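Local structure of transcriptional regulator (Aquifex aeolicus, 2EH3) at residues F80-Y85 against R155-L160; V10-F15 against K88-I93; R6-S11 against E47-E52. The protein probably binds DNA through a helix-turn-helix domain and regulates transcription, as expected of a TetR/AcrR-family regulator. All coordinates share one frame; numbering follows the deposited sequence.

Contact 1: residues F80-Y85 against R155-L160; sequences FLEVLY and RELPFL. With MG (magnesium ion), chain C.
Tyr85 and Leu157 bring the two backbones within 7.0 Å (CA to CA), where the end of helix 73-86 passes the turn that leads into helix 157-171; one helical turn back, Leu81 faces Leu160. The Tyr85 ring carries the contact. Leu157 CB sits over the centre of one ring face, 3.8 Å from the centroid and 6° off the normal, a CH-pi contact. Tyr85 CG stands anti to the backbone N (chi1 -167°), where Leu157 CD1 rests on Tyr85 CG and CB. At the far end of the ring, Tyr85 OH donates to Arg155 O at 2.8 Å; this oxygen lies at the ring edge, in its plane, and the hydroxyl is tilted 20° from the carbonyl plane. An alanine here would probably leave that carbonyl without its donor and open a gap beneath Leu157. Leu81 CD2 lies 4.0 Å from Leu160 CB. Glu82 leaves its CG beside Leu157 CD2 and carries its carboxylate to a magnesium ion: OE2 binds the metal at 2.5 Å, together with Glu78, and accepts from Lys161. Behind, Ile146 and Val150 touch Leu81 and Leu160, so helices 73-86, 131-152 and 157-171 meet here, in the C-terminal domain.

Contact 2: residues V10-F15 against K88-I93; sequences VSKELF and KKVVYI
Ile93 and Lys12, with Lys89 close behind, bury the most surface where helix 3-18 meets helix 88-99; the axes of the short segments come within 9.5 Å and make 57°. Ile93 pushes its CD1 tip against the first helix. Ile93 CD1 lies 3.7 Å from Phe15 CB and 3.5 Å from Lys12 O, so it meets the base of the phenylalanine and the helix backbone. The Phe15 ring itself swings away from Ile93, because CG stands anti to its carbonyl carbon (chi1 -66°). Lys12 contributes its aliphatic part: Lys12 CD presses on Val90 CG2 at 3.5 Å, tight for two carbons. Beyond CD the chain bends at chi3 (-74°), and NZ forms a salt bridge with Glu9 one turn back on its own helix.

Lys89 meets Glu13 at the partly exposed margin. Glu13 OE2 lies over the methylene CD of Lys89 at 3.1 Å, whereas the charged ends make a long salt bridge, Glu13 OE1 to Lys89 NZ 4.0 Å. A water bridges the two, donating to Glu13 OE1 and accepting from Lys89 NZ.

The contact joins the N-terminal TetR-type domain, probably the DNA-binding one, to the C-terminal domain. Helix 46-67 flanks it, with Ile53 against Lys12 and Phe15 and Thr57 against Val90. Tyr92 packs edge-to-face on Phe16 and hydrogen-bonds Arg105 of the second subunit.

Contact 3: residues R6-S11 against E47-E52; sequences RILEVS and EELITE
Ile7 O is gripped twice from one turn on: Ser11 N donates to it at 2.9 Å in the ordinary helical way, and Ser11 OG donates as well, also at 2.9 Å. The hydroxyl approaches from above the carbonyl plane, 41° out of it. This satisfies a buried polar group without calling on the facing helix, and it turns the hydroxyl back on its own helix, with Leu49 against it. Leu49 CD2 comes to 3.2 Å from Ser11 OG, a snug methyl-to-oxygen contact, and its other methyl, CD1, also touches the serine.

Leu49 has the largest share of this contact. Its CG is anti to the backbone N (chi1 168°), and the methyl CD1 beyond it meets two residues besides the serine. Leu8 CD2 lies 3.9 Å from Leu49 CD1, the two leucines sliding past each other in opposite directions, and Ile7 CG2 is 4.1 Å from the same Leu49 CD1. One turn further along, Glu52 lays its CG against Leu8 CD2 at 4.1 Å. The chain then bends at chi2, and OE2 forms a salt bridge with Arg56 on the same helix.

The short helical segments cross nearly at right angles, -86°, with their axes 10.5 Å apart. Ile28 of helix 25-32 touches both Ser11 and Leu49, so a third helix joins the cluster. This is the arrangement of TetR-family regulators, in which the helix after the helix-turn-helix, here predicted at residues 24-43, packs across the first and leads on to the C-terminal domain.

From the N terminus, helix 3-18 enters both contact 3 and contact 2, which share Val10 and Ser11. Contact 3 closes first, when helix 46-67 returns to the first helix after the helix-turn-helix region. Contact 2 closes a longer loop from the same start, bringing helix 88-99 back to helix 3-18; the two touch where Phe15 CZ meets Leu49 CD2 at 3.8 Å. Contact 1 opens on helix 73-86, before contact 2 has closed, and ends at residues 155-160, so these two cross along the chain. Contact 3 lies within the N-terminal, probably DNA-binding, domain, contact 1 lies within the C-terminal domain, and contact 2 ties the two together.

Contact 1: residues F80-Y85 against R155-L160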
loop_
_atom_site.group_PDB
_atom_site.type_symbol
_atom_site.label_atom_id
_atom_site.label_comp_id
_atom_site.label_asym_id
_atom_site.label_seq_id
_atom_site.Cartn_x
_atom_site.Cartn_y
_atom_site.Cartn_z
ATOM N N PHE A 80 6.367 14.553 -10.301
ATOM C CA PHE A 80 5.289 13.790 -9.661
ATOM C C PHE A 80 5.705 13.540 -8.209
ATOM O O PHE A 80 4.930 13.764 -7.290
ATOM C CB PHE A 80 5.100 12.472 -10.476
ATOM C CG PHE A 80 3.822 11.681 -10.179
ATOM C CD1 PHE A 80 2.882 12.106 -9.241
ATOM C CD2 PHE A 80 3.600 10.480 -10.850
ATOM C CE1 PHE A 80 1.735 11.344 -8.970
ATOM C CE2 PHE A 80 2.449 9.707 -10.586
ATOM C CZ PHE A 80 1.526 10.154 -9.640
ATOM N N LEU A 81 6.934 13.073 -8.000
ATOM C CA LEU A 81 7.411 12.846 -6.640
ATOM C C LEU A 81 7.466 14.149 -5.845
ATOM O O LEU A 81 7.109 14.176 -4.674
ATOM C CB LEU A 81 8.796 12.186 -6.674
ATOM C CG LEU A 81 9.528 12.076 -5.323
ATOM C CD1 LEU A 81 8.773 11.212 -4.332
ATOM C CD2 LEU A 81 10.929 11.493 -5.582
ATOM N N GLU A 82 7.888 15.243 -6.474
ATOM C CA GLU A 82 7.951 16.490 -5.739
ATOM C C GLU A 82 6.560 16.920 -5.241
ATOM O O GLU A 82 6.417 17.345 -4.090
ATOM C CB GLU A 82 8.570 17.572 -6.620
ATOM C CG GLU A 82 10.068 17.386 -6.802
ATOM C CD GLU A 82 10.615 18.187 -7.953
ATOM O OE1 GLU A 82 9.798 18.731 -8.728
ATOM O OE2 GLU A 82 11.864 18.265 -8.134
ATOM N N VAL A 83 5.548 16.799 -6.104
ATOM C CA VAL A 83 4.186 17.165 -5.712
ATOM C C VAL A 83 3.691 16.236 -4.616
ATOM O O VAL A 83 3.143 16.710 -3.627
ATOM C CB VAL A 83 3.223 17.126 -6.916
ATOM C CG1 VAL A 83 1.750 17.212 -6.442
ATOM C CG2 VAL A 83 3.571 18.288 -7.859
ATOM N N LEU A 84 3.882 14.925 -4.767
ATOM C CA LEU A 84 3.425 14.029 -3.707
ATOM C C LEU A 84 4.095 14.375 -2.371
ATOM O O LEU A 84 3.453 14.323 -1.316
ATOM C CB LEU A 84 3.712 12.581 -4.059
ATOM C CG LEU A 84 2.972 12.026 -5.279
ATOM C CD1 LEU A 84 3.484 10.624 -5.599
ATOM C CD2 LEU A 84 1.477 12.005 -5.002
ATOM N N TYR A 85 5.389 14.735 -2.413
ATOM C CA TYR A 85 6.114 15.062 -1.192
ATOM C C TYR A 85 5.550 16.335 -0.562
ATOM O O TYR A 85 5.355 16.384 0.650
ATOM C CB TYR A 85 7.620 15.220 -1.480
ATOM C CG TYR A 85 8.468 15.242 -0.229
ATOM C CD1 TYR A 85 8.962 14.049 0.324
ATOM C CD2 TYR A 85 8.725 16.437 0.424
ATOM C CE1 TYR A 85 9.711 14.054 1.530
ATOM C CE2 TYR A 85 9.467 16.459 1.635
ATOM C CZ TYR A 85 9.948 15.264 2.164
ATOM O OH TYR A 85 10.675 15.285 3.328
ATOM N N ARG A 155 11.757 10.651 5.428
ATOM C CA ARG A 155 13.060 11.044 4.929
ATOM C C ARG A 155 12.863 12.358 4.184
ATOM O O ARG A 155 11.731 12.710 3.802
ATOM C CB ARG A 155 13.621 9.998 3.949
ATOM C CG ARG A 155 13.802 8.606 4.549
ATOM C CD ARG A 155 14.737 8.629 5.760
ATOM N NE ARG A 155 16.047 9.184 5.402
ATOM C CZ ARG A 155 17.069 8.475 4.914
ATOM N NH1 ARG A 155 16.968 7.158 4.738
ATOM N NH2 ARG A 155 18.187 9.102 4.551
ATOM N N GLU A 156 13.967 13.068 3.962
ATOM C CA GLU A 156 13.931 14.333 3.236
ATOM C C GLU A 156 13.825 14.021 1.736
ATOM O O GLU A 156 14.275 12.971 1.250
ATOM C CB GLU A 156 15.199 15.158 3.490
ATOM C CG GLU A 156 15.358 15.657 4.925
ATOM C CD GLU A 156 16.652 16.435 5.119
ATOM O OE1 GLU A 156 16.876 17.422 4.383
ATOM O OE2 GLU A 156 17.453 16.068 6.009
ATOM N N LEU A 157 13.263 14.960 1.002
ATOM C CA LEU A 157 13.061 14.799 -0.445
ATOM C C LEU A 157 14.302 14.431 -1.273
ATOM O O LEU A 157 14.201 13.623 -2.209
ATOM C CB LEU A 157 12.398 16.074 -1.004
ATOM C CG LEU A 157 12.090 16.122 -2.509
ATOM C CD1 LEU A 157 11.161 14.925 -2.916
ATOM C CD2 LEU A 157 11.426 17.482 -2.824
ATOM N N PRO A 158 15.481 15.000 -0.962
ATOM C CA PRO A 158 16.639 14.617 -1.776
ATOM C C PRO A 158 16.925 13.118 -1.805
ATOM O O PRO A 158 17.356 12.572 -2.829
ATOM C CB PRO A 158 17.785 15.424 -1.150
ATOM C CG PRO A 158 17.067 16.691 -0.700
ATOM C CD PRO A 158 15.794 16.134 -0.082
ATOM N N PHE A 159 16.716 12.458 -0.669
ATOM C CA PHE A 159 16.931 11.031 -0.592
ATOM C C PHE A 159 15.957 10.298 -1.520
ATOM O O PHE A 159 16.347 9.406 -2.258
ATOM C CB PHE A 159 16.725 10.534 0.846
ATOM C CG PHE A 159 16.829 9.047 0.983
ATOM C CD1 PHE A 159 18.078 8.427 0.996
ATOM C CD2 PHE A 159 15.689 8.258 1.084
ATOM C CE1 PHE A 159 18.190 7.045 1.108
ATOM C CE2 PHE A 159 15.786 6.860 1.196
ATOM C CZ PHE A 159 17.036 6.260 1.209
ATOM N N LEU A 160 14.679 10.672 -1.456
ATOM C CA LEU A 160 13.700 10.010 -2.315
ATOM C C LEU A 160 14.003 10.261 -3.784
ATOM O O LEU A 160 13.895 9.345 -4.607
ATOM C CB LEU A 160 12.260 10.465 -1.991
ATOM C CG LEU A 160 11.719 9.735 -0.763
ATOM C CD1 LEU A 160 12.000 10.572 0.454
ATOM C CD2 LEU A 160 10.233 9.448 -0.918
HETATM MG MG MG C . 13.270 19.341 -9.885
HETATM O O HOH W 1 11.293 18.720 -11.007
#

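Contact 2: residues V10-F15 against K88-I93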
loop_
_atom_site.group_PDB
_atom_site.type_symbol
_atom_site.label_atom_id
_atom_site.label_comp_id
_atom_site.label_asym_id
_atom_site.label_seq_id
_atom_site.Cartn_x
_atom_site.Cartn_y
_atom_site.Cartn_z
ATOM N N VAL A 10 -7.244 23.335 7.921
ATOM C CA VAL A 10 -7.397 22.836 9.278
ATOM C C VAL A 10 -7.771 21.353 9.259
ATOM O O VAL A 10 -7.266 20.575 10.071
ATOM C CB VAL A 10 -8.485 23.646 10.034
ATOM C CG1 VAL A 10 -8.880 22.953 11.324
ATOM C CG2 VAL A 10 -7.942 25.050 10.358
ATOM N N SER A 11 -8.650 20.967 8.332
ATOM C CA SER A 11 -9.127 19.571 8.252
ATOM C C SER A 11 -7.983 18.650 7.825
ATOM O O SER A 11 -7.843 17.535 8.338
ATOM C CB SER A 11 -10.318 19.447 7.278
ATOM O OG SER A 11 -11.408 20.279 7.665
ATOM N N LYS A 12 -7.164 19.104 6.893
ATOM C CA LYS A 12 -6.022 18.277 6.467
ATOM C C LYS A 12 -5.102 18.070 7.654
ATOM O O LYS A 12 -4.599 16.961 7.878
ATOM C CB LYS A 12 -5.253 18.946 5.313
ATOM C CG LYS A 12 -5.913 18.772 3.968
ATOM C CD LYS A 12 -5.038 19.283 2.818
ATOM C CE LYS A 12 -5.022 20.783 2.780
ATOM N NZ LYS A 12 -4.662 21.276 1.403
ATOM N N GLU A 13 -4.892 19.127 8.437
ATOM C CA GLU A 13 -4.033 19.010 9.605
ATOM C C GLU A 13 -4.588 18.035 10.641
ATOM O O GLU A 13 -3.854 17.138 11.088
ATOM C CB GLU A 13 -3.834 20.384 10.264
ATOM C CG GLU A 13 -2.803 21.248 9.544
ATOM C CD GLU A 13 -1.475 20.520 9.369
ATOM O OE1 GLU A 13 -1.026 19.849 10.337
ATOM O OE2 GLU A 13 -0.882 20.625 8.273
ATOM N N LEU A 14 -5.860 18.189 11.004
ATOM C CA LEU A 14 -6.445 17.303 12.003
ATOM C C LEU A 14 -6.554 15.859 11.510
ATOM O O LEU A 14 -6.275 14.943 12.262
ATOM C CB LEU A 14 -7.825 17.801 12.460
ATOM C CG LEU A 14 -7.741 19.123 13.212
ATOM C CD1 LEU A 14 -9.132 19.495 13.660
ATOM C CD2 LEU A 14 -6.763 19.011 14.400
ATOM N N PHE A 15 -6.970 15.648 10.257
ATOM C CA PHE A 15 -7.069 14.273 9.747
ATOM C C PHE A 15 -5.682 13.617 9.726
ATOM O O PHE A 15 -5.552 12.422 9.995
ATOM C CB PHE A 15 -7.652 14.237 8.332
ATOM C CG PHE A 15 -9.096 14.677 8.233
ATOM C CD1 PHE A 15 -9.941 14.674 9.347
ATOM C CD2 PHE A 15 -9.619 15.059 6.998
ATOM C CE1 PHE A 15 -11.300 15.040 9.217
ATOM C CE2 PHE A 15 -10.976 15.426 6.864
ATOM C CZ PHE A 15 -11.812 15.410 7.976
ATOM N N LYS A 88 2.422 15.536 1.170
ATOM C CA LYS A 88 2.521 14.308 1.965
ATOM C C LYS A 88 1.459 14.098 3.040
ATOM O O LYS A 88 1.124 12.960 3.355
ATOM C CB LYS A 88 3.937 14.142 2.542
ATOM C CG LYS A 88 4.424 15.282 3.390
ATOM C CD LYS A 88 5.925 15.103 3.626
ATOM C CE LYS A 88 6.535 16.385 4.154
ATOM N NZ LYS A 88 6.286 17.535 3.235
ATOM N N LYS A 89 0.899 15.177 3.586
ATOM C CA LYS A 89 -0.165 15.008 4.580
ATOM C C LYS A 89 -1.396 14.418 3.912
ATOM O O LYS A 89 -2.095 13.574 4.487
ATOM C CB LYS A 89 -0.475 16.357 5.261
ATOM C CG LYS A 89 0.660 16.788 6.204
ATOM C CD LYS A 89 0.323 18.080 6.933
ATOM C CE LYS A 89 1.530 18.604 7.710
ATOM N NZ LYS A 89 1.928 17.702 8.816
ATOM N N VAL A 90 -1.668 14.830 2.675
ATOM C CA VAL A 90 -2.814 14.294 1.969
ATOM C C VAL A 90 -2.526 12.854 1.539
ATOM O O VAL A 90 -3.433 12.033 1.525
ATOM C CB VAL A 90 -3.180 15.179 0.755
ATOM C CG1 VAL A 90 -4.351 14.576 -0.021
ATOM C CG2 VAL A 90 -3.522 16.585 1.242
ATOM N N VAL A 91 -1.269 12.553 1.201
ATOM C CA VAL A 91 -0.915 11.197 0.826
ATOM C C VAL A 91 -1.177 10.286 2.020
ATOM O O VAL A 91 -1.694 9.187 1.862
ATOM C CB VAL A 91 0.577 11.101 0.405
ATOM C CG1 VAL A 91 0.974 9.632 0.237
ATOM C CG2 VAL A 91 0.791 11.868 -0.899
ATOM N N TYR A 92 -0.838 10.758 3.222
ATOM C CA TYR A 92 -1.056 9.982 4.438
ATOM C C TYR A 92 -2.570 9.750 4.636
ATOM O O TYR A 92 -3.016 8.623 4.912
ATOM C CB TYR A 92 -0.416 10.753 5.602
ATOM C CG TYR A 92 -0.338 10.003 6.886
ATOM C CD1 TYR A 92 -1.457 9.905 7.709
ATOM C CD2 TYR A 92 0.844 9.387 7.285
ATOM C CE1 TYR A 92 -1.400 9.210 8.901
ATOM C CE2 TYR A 92 0.915 8.692 8.468
ATOM C CZ TYR A 92 -0.205 8.604 9.271
ATOM O OH TYR A 92 -0.136 7.900 10.447
ATOM N N ILE A 93 -3.380 10.797 4.463
ATOM C CA ILE A 93 -4.836 10.671 4.605
ATOM C C ILE A 93 -5.394 9.689 3.552
ATOM O O ILE A 93 -6.247 8.830 3.835
ATOM C CB ILE A 93 -5.474 12.090 4.452
ATOM C CG1 ILE A 93 -5.073 12.951 5.662
ATOM C CG2 ILE A 93 -7.012 11.988 4.344
ATOM C CD1 ILE A 93 -5.307 14.485 5.456
HETATM O O HOH W 2 0.950 18.241 11.372
#

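Contact 3: residues R6-S11 against E47-E52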
loop_
_atom_site.group_PDB
_atom_site.type_symbol
_atom_site.label_atom_id
_atom_site.label_comp_id
_atom_site.label_asym_id
_atom_site.label_seq_id
_atom_site.Cartn_x
_atom_site.Cartn_y
_atom_site.Cartn_z
ATOM N N ARG A 6 -9.498 27.889 4.407
ATOM C CA ARG A 6 -9.059 27.724 5.787
ATOM C C ARG A 6 -9.589 26.423 6.393
ATOM O O ARG A 6 -8.858 25.710 7.102
ATOM C CB ARG A 6 -9.498 28.922 6.641
ATOM C CG ARG A 6 -8.726 30.180 6.320
ATOM C CD ARG A 6 -8.464 31.008 7.574
ATOM N NE ARG A 6 -9.659 31.689 8.059
ATOM C CZ ARG A 6 -10.478 31.234 9.001
ATOM N NH1 ARG A 6 -10.259 30.068 9.600
ATOM N NH2 ARG A 6 -11.525 31.969 9.351
ATOM N N ILE A 7 -10.847 26.112 6.119
ATOM C CA ILE A 7 -11.436 24.875 6.625
ATOM C C ILE A 7 -10.649 23.693 6.043
ATOM O O ILE A 7 -10.321 22.755 6.758
ATOM C CB ILE A 7 -12.905 24.767 6.208
ATOM C CG1 ILE A 7 -13.713 25.835 6.935
ATOM C CG2 ILE A 7 -13.463 23.377 6.513
ATOM C CD1 ILE A 7 -15.131 26.014 6.400
ATOM N N LEU A 8 -10.364 23.729 4.749
ATOM C CA LEU A 8 -9.610 22.633 4.144
ATOM C C LEU A 8 -8.248 22.446 4.803
ATOM O O LEU A 8 -7.815 21.306 5.027
ATOM C CB LEU A 8 -9.450 22.883 2.638
ATOM C CG LEU A 8 -10.739 22.600 1.871
ATOM C CD1 LEU A 8 -10.668 23.230 0.474
ATOM C CD2 LEU A 8 -10.948 21.101 1.780
ATOM N N GLU A 9 -7.565 23.547 5.113
ATOM C CA GLU A 9 -6.239 23.455 5.721
ATOM C C GLU A 9 -6.284 22.871 7.119
ATOM O O GLU A 9 -5.478 21.989 7.453
ATOM C CB GLU A 9 -5.544 24.828 5.713
ATOM C CG GLU A 9 -5.182 25.305 4.297
ATOM C CD GLU A 9 -4.346 24.270 3.541
ATOM O OE1 GLU A 9 -3.263 23.894 4.054
ATOM O OE2 GLU A 9 -4.775 23.827 2.453
ATOM N N VAL A 10 -7.244 23.335 7.921
ATOM C CA VAL A 10 -7.397 22.836 9.278
ATOM C C VAL A 10 -7.771 21.353 9.259
ATOM O O VAL A 10 -7.266 20.575 10.071
ATOM C CB VAL A 10 -8.485 23.646 10.034
ATOM C CG1 VAL A 10 -8.880 22.953 11.324
ATOM C CG2 VAL A 10 -7.942 25.050 10.358
ATOM N N SER A 11 -8.650 20.967 8.332
ATOM C CA SER A 11 -9.127 19.571 8.252
ATOM C C SER A 11 -7.983 18.650 7.825
ATOM O O SER A 11 -7.843 17.535 8.338
ATOM C CB SER A 11 -10.318 19.447 7.278
ATOM O OG SER A 11 -11.408 20.279 7.665
ATOM N N GLU A 47 -18.160 13.958 4.941
ATOM C CA GLU A 47 -17.864 13.160 3.747
ATOM C C GLU A 47 -17.517 14.056 2.553
ATOM O O GLU A 47 -16.540 13.778 1.821
ATOM C CB GLU A 47 -19.061 12.249 3.409
ATOM C CG GLU A 47 -18.886 11.440 2.110
ATOM C CD GLU A 47 -19.921 10.324 1.969
ATOM O OE1 GLU A 47 -20.779 10.188 2.860
ATOM O OE2 GLU A 47 -19.876 9.573 0.973
ATOM N N GLU A 48 -18.297 15.125 2.353
ATOM C CA GLU A 48 -18.013 16.055 1.255
ATOM C C GLU A 48 -16.650 16.683 1.474
ATOM O O GLU A 48 -15.894 16.900 0.526
ATOM C CB GLU A 48 -19.039 17.197 1.153
ATOM C CG GLU A 48 -20.342 16.864 0.473
ATOM C CD GLU A 48 -21.168 18.097 0.070
ATOM O OE1 GLU A 48 -22.285 17.881 -0.455
ATOM O OE2 GLU A 48 -20.722 19.260 0.267
ATOM N N LEU A 49 -16.345 17.007 2.733
ATOM C CA LEU A 49 -15.069 17.613 3.060
ATOM C C LEU A 49 -13.847 16.766 2.701
ATOM O O LEU A 49 -12.928 17.258 2.066
ATOM C CB LEU A 49 -15.036 17.965 4.559
ATOM C CG LEU A 49 -13.685 18.353 5.165
ATOM C CD1 LEU A 49 -13.210 19.740 4.645
ATOM C CD2 LEU A 49 -13.861 18.392 6.686
ATOM N N ILE A 50 -13.807 15.506 3.121
ATOM C CA ILE A 50 -12.622 14.719 2.791
ATOM C C ILE A 50 -12.567 14.451 1.291
ATOM O O ILE A 50 -11.486 14.417 0.706
ATOM C CB ILE A 50 -12.563 13.387 3.604
ATOM C CG1 ILE A 50 -11.194 12.702 3.384
ATOM C CG2 ILE A 50 -13.720 12.525 3.256
ATOM C CD1 ILE A 50 -10.902 11.602 4.427
ATOM N N THR A 51 -13.725 14.308 0.663
ATOM C CA THR A 51 -13.752 14.060 -0.771
ATOM C C THR A 51 -13.123 15.260 -1.488
ATOM O O THR A 51 -12.330 15.073 -2.405
ATOM C CB THR A 51 -15.202 13.803 -1.253
ATOM O OG1 THR A 51 -15.730 12.646 -0.584
ATOM C CG2 THR A 51 -15.236 13.520 -2.756
ATOM N N GLU A 52 -13.431 16.476 -1.038
ATOM C CA GLU A 52 -12.864 17.675 -1.661
ATOM C C GLU A 52 -11.359 17.775 -1.463
ATOM O O GLU A 52 -10.645 18.234 -2.355
ATOM C CB GLU A 52 -13.560 18.926 -1.122
ATOM C CG GLU A 52 -13.018 20.260 -1.690
ATOM C CD GLU A 52 -13.335 20.480 -3.161
ATOM O OE1 GLU A 52 -14.156 19.721 -3.708
ATOM O OE2 GLU A 52 -12.770 21.430 -3.758
#